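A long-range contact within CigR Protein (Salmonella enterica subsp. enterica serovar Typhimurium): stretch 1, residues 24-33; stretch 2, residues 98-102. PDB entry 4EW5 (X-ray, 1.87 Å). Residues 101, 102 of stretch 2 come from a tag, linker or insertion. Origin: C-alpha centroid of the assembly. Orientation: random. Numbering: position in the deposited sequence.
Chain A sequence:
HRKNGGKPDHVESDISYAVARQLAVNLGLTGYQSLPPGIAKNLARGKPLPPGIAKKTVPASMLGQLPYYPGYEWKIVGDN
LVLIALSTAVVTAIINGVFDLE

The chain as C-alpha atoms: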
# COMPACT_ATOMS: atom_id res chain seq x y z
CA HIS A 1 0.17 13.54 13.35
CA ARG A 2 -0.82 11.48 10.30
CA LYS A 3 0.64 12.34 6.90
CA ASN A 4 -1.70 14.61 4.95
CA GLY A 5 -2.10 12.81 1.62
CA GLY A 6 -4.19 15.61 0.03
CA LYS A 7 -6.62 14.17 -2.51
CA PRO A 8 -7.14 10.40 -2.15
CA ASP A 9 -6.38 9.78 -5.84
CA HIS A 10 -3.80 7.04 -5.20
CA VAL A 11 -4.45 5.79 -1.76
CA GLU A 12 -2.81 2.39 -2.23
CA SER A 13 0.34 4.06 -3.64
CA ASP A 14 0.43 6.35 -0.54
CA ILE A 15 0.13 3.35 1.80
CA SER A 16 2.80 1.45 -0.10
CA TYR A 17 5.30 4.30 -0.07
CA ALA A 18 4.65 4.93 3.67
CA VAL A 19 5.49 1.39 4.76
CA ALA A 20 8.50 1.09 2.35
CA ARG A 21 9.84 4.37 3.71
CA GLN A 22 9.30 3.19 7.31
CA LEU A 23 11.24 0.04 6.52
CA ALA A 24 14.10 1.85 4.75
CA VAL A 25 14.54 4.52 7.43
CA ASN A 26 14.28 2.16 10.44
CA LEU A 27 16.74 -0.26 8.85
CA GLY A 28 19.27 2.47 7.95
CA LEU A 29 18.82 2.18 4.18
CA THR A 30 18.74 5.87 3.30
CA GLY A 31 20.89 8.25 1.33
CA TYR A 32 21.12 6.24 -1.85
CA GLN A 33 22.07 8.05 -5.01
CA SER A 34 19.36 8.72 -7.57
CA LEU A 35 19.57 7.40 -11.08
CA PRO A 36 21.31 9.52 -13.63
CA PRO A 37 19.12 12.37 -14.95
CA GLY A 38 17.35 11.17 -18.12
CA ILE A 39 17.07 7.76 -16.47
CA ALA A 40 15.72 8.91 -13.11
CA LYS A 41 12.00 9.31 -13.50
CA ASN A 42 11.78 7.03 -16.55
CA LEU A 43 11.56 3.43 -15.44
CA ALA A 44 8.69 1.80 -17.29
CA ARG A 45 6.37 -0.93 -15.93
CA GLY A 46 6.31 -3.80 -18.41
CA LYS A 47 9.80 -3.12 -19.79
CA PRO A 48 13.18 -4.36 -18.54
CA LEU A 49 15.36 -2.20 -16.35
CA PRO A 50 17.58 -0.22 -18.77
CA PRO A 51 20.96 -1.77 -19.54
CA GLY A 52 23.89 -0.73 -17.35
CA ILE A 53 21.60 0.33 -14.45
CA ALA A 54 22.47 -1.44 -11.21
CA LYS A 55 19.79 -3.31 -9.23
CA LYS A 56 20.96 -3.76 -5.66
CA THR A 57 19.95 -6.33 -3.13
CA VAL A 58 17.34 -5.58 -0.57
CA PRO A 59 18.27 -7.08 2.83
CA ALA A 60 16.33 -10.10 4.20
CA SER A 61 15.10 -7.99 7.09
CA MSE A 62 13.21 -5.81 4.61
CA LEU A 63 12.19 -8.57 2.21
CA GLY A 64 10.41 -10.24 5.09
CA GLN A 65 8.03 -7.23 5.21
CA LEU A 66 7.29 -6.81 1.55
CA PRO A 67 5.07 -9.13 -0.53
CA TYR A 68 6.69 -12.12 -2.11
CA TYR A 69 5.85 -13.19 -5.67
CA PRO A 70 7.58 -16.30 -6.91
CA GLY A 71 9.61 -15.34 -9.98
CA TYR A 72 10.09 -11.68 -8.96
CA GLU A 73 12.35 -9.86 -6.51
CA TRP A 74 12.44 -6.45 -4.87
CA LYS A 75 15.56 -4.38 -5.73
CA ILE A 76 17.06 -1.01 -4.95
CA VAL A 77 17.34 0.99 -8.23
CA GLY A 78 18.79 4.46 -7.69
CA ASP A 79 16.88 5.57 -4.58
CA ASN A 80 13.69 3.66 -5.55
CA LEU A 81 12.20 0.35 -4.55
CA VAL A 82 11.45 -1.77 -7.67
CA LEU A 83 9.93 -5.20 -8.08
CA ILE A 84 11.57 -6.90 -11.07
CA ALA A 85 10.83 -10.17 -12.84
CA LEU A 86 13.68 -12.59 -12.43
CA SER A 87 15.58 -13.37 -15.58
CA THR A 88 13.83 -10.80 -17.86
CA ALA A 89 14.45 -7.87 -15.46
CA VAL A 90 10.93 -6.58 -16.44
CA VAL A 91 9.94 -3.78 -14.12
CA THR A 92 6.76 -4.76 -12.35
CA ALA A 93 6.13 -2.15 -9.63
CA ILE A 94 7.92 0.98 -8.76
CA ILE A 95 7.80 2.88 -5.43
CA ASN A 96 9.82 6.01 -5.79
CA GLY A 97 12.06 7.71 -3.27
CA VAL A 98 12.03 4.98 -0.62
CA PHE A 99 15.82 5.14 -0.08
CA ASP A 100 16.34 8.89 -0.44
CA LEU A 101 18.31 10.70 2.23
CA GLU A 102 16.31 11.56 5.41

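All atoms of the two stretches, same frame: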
# COMPACT_ATOMS: atom_id res chain seq x y z
N ALA A 24 12.76 1.30 5.08
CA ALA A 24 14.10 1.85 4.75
C ALA A 24 14.73 2.65 5.89
O ALA A 24 15.90 2.40 6.26
CB ALA A 24 14.02 2.73 3.44
N VAL A 25 13.99 3.62 6.46
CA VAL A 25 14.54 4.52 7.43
C VAL A 25 14.92 3.75 8.71
O VAL A 25 15.99 3.91 9.23
CB VAL A 25 13.58 5.68 7.80
CG1 VAL A 25 14.05 6.44 9.07
CG2 VAL A 25 13.37 6.60 6.57
N ASN A 26 14.01 2.92 9.19
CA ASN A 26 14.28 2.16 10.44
C ASN A 26 15.30 1.06 10.35
O ASN A 26 15.90 0.69 11.37
CB ASN A 26 12.98 1.75 11.10
CG ASN A 26 12.16 2.98 11.53
OD1 ASN A 26 11.01 3.22 11.04
ND2 ASN A 26 12.78 3.84 12.40
N LEU A 27 15.63 0.65 9.12
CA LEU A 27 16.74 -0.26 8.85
C LEU A 27 18.03 0.42 8.38
O LEU A 27 19.01 -0.23 8.08
CB LEU A 27 16.31 -1.34 7.82
CG LEU A 27 15.12 -2.19 8.30
CD1 LEU A 27 14.41 -3.04 7.20
CD2 LEU A 27 15.63 -3.09 9.45
N GLY A 28 18.05 1.75 8.34
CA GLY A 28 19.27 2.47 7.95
C GLY A 28 19.59 2.49 6.46
O GLY A 28 20.71 2.79 6.07
N LEU A 29 18.62 2.24 5.63
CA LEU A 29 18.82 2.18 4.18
C LEU A 29 18.40 3.51 3.55
O LEU A 29 17.42 3.61 2.82
CB LEU A 29 17.97 1.01 3.66
CG LEU A 29 18.22 -0.35 4.35
CD1 LEU A 29 17.30 -1.47 3.85
CD2 LEU A 29 19.68 -0.65 4.11
N THR A 30 19.06 4.60 3.92
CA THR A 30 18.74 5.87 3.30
C THR A 30 20.00 6.51 2.76
O THR A 30 21.08 6.14 3.14
CB THR A 30 17.98 6.80 4.27
OG1 THR A 30 18.80 7.22 5.35
CG2 THR A 30 16.75 6.08 4.84
N GLY A 31 19.82 7.47 1.87
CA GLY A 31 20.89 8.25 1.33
C GLY A 31 21.44 7.68 0.06
O GLY A 31 22.55 8.03 -0.33
N TYR A 32 20.66 6.87 -0.61
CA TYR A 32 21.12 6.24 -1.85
C TYR A 32 21.08 7.25 -2.96
O TYR A 32 20.29 8.16 -2.96
CB TYR A 32 20.28 5.09 -2.26
CG TYR A 32 20.48 3.87 -1.46
CD1 TYR A 32 20.18 3.86 -0.10
CD2 TYR A 32 20.98 2.74 -2.03
CE1 TYR A 32 20.34 2.71 0.64
CE2 TYR A 32 21.17 1.60 -1.29
CZ TYR A 32 20.82 1.61 0.05
OH TYR A 32 21.02 0.50 0.78
N GLN A 33 22.01 7.12 -3.90
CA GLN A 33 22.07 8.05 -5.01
C GLN A 33 20.97 7.75 -6.02
O GLN A 33 20.74 6.59 -6.38
CB GLN A 33 23.43 7.95 -5.69
CG GLN A 33 23.67 9.03 -6.74
CD GLN A 33 25.13 9.14 -7.09
OE1 GLN A 33 25.96 9.44 -6.23
NE2 GLN A 33 25.46 8.92 -8.38
N VAL A 98 12.02 5.74 -1.87
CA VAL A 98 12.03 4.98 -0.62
C VAL A 98 13.35 5.09 0.12
O VAL A 98 13.37 5.19 1.31
CB VAL A 98 11.68 3.51 -0.95
CG1 VAL A 98 12.05 2.55 0.21
CG2 VAL A 98 10.18 3.44 -1.25
N PHE A 99 14.45 5.16 -0.62
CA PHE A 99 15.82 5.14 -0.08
C PHE A 99 16.55 6.48 -0.17
O PHE A 99 17.79 6.57 0.05
CB PHE A 99 16.65 4.06 -0.77
CG PHE A 99 16.05 2.70 -0.68
CD1 PHE A 99 16.17 1.91 0.48
CD2 PHE A 99 15.33 2.21 -1.72
CE1 PHE A 99 15.54 0.65 0.51
CE2 PHE A 99 14.76 0.97 -1.71
CZ PHE A 99 14.87 0.16 -0.60
N ASP A 100 15.79 7.53 -0.43
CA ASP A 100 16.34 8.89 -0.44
C ASP A 100 16.86 9.25 0.93
O ASP A 100 16.47 8.68 1.96
CB ASP A 100 15.28 9.86 -0.90
CG ASP A 100 15.86 11.19 -1.45
OD1 ASP A 100 17.09 11.38 -1.65
OD2 ASP A 100 15.02 12.08 -1.68
N LEU A 101 17.78 10.18 0.96
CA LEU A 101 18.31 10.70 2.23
C LEU A 101 17.19 11.24 3.14
O LEU A 101 16.13 11.63 2.65
CB LEU A 101 19.38 11.75 1.93
CG LEU A 101 18.90 12.98 1.14
CD1 LEU A 101 18.24 13.95 2.12
CD2 LEU A 101 20.09 13.69 0.43
N GLU A 102 17.35 11.14 4.45
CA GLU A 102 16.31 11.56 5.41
C GLU A 102 16.16 13.07 5.64
O GLU A 102 17.05 13.82 5.29
CB GLU A 102 16.59 10.94 6.76
CG GLU A 102 16.28 9.47 6.83
CD GLU A 102 16.96 8.79 8.02
OE1 GLU A 102 17.80 7.87 7.77
OE2 GLU A 102 16.67 9.19 9.20
O HOH W 1 17.99 5.81 9.18
O HOH W 2 19.82 9.76 4.99

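How does the backbone of the first stretch turn to meet the second? The helix that reaches Asn26 ends in a Schellman motif: Gly28, the first residue to leave helical angles, has a positive phi of 77°, an angle that favours glycine. Two bonds lead back into the last turn, from Leu29 N to Ala24 O (2.8 Å) and from Gly28 N to Val25 O (3.1 Å). Beyond this motif the chain runs as loop or turn past the second stretch, which has no regular helix or strand of its own. The two backbones come close at Gly31 and Leu101, whose CA atoms lie 3.7 Å apart.

What joins the two backbones there? One carbonyl does most of the work. Phe99 O accepts a well-aligned hydrogen bond from Tyr32 N (3.0 Å, 166°) and a weak one from Gly31 N (2.9 Å), whose 126° angle shows the N-H pointing well off the oxygen. Thr30 CA adds a CA-H...O contact to Phe99 O at 3.5 Å, so three consecutive residues converge on a single acceptor. Gly31 can follow this path because it has no side chain: at phi 93° and psi 21°, a CB would be jammed against the carbonyl oxygen of Thr30.

Which residue is most covered? Phe99, with 106 Å² of the whole residue covered, the largest share of any residue here; its ring makes most of the apolar contacts. Its CD1 lies 3.7 Å from Ala24 CB and 3.8 Å from Leu29 CB, apolar contacts that set the ring against both the helix and the loop after it. Leu29 O approaches the ring edge, near its plane, 3.2 Å from Phe99 CD1; the hydrogens at a ring edge carry slight positive charge, which suits an oxygen. The edge of Phe99 is also directed toward the face of Tyr32, with ring centroids 5.4 Å apart and planes at 54°. Nearby, Ala24 CB packs 3.8 Å from Val98 CG1, extending the apolar patch.

What holds the chain terminus against the first stretch? Here the side-chain contacts become polar, and they involve a residue from an expression tag, Glu102. Thr30 OG1 donates a 2.7 Å hydrogen bond to Glu102 OE1, and two waters add further bridges. One donates to both Val25 O and Glu102 OE1; the other donates to Thr30 OG1 and accepts from Glu102 N. Thr30 thus meets both the backbone and the side chain of Glu102, directly or through water.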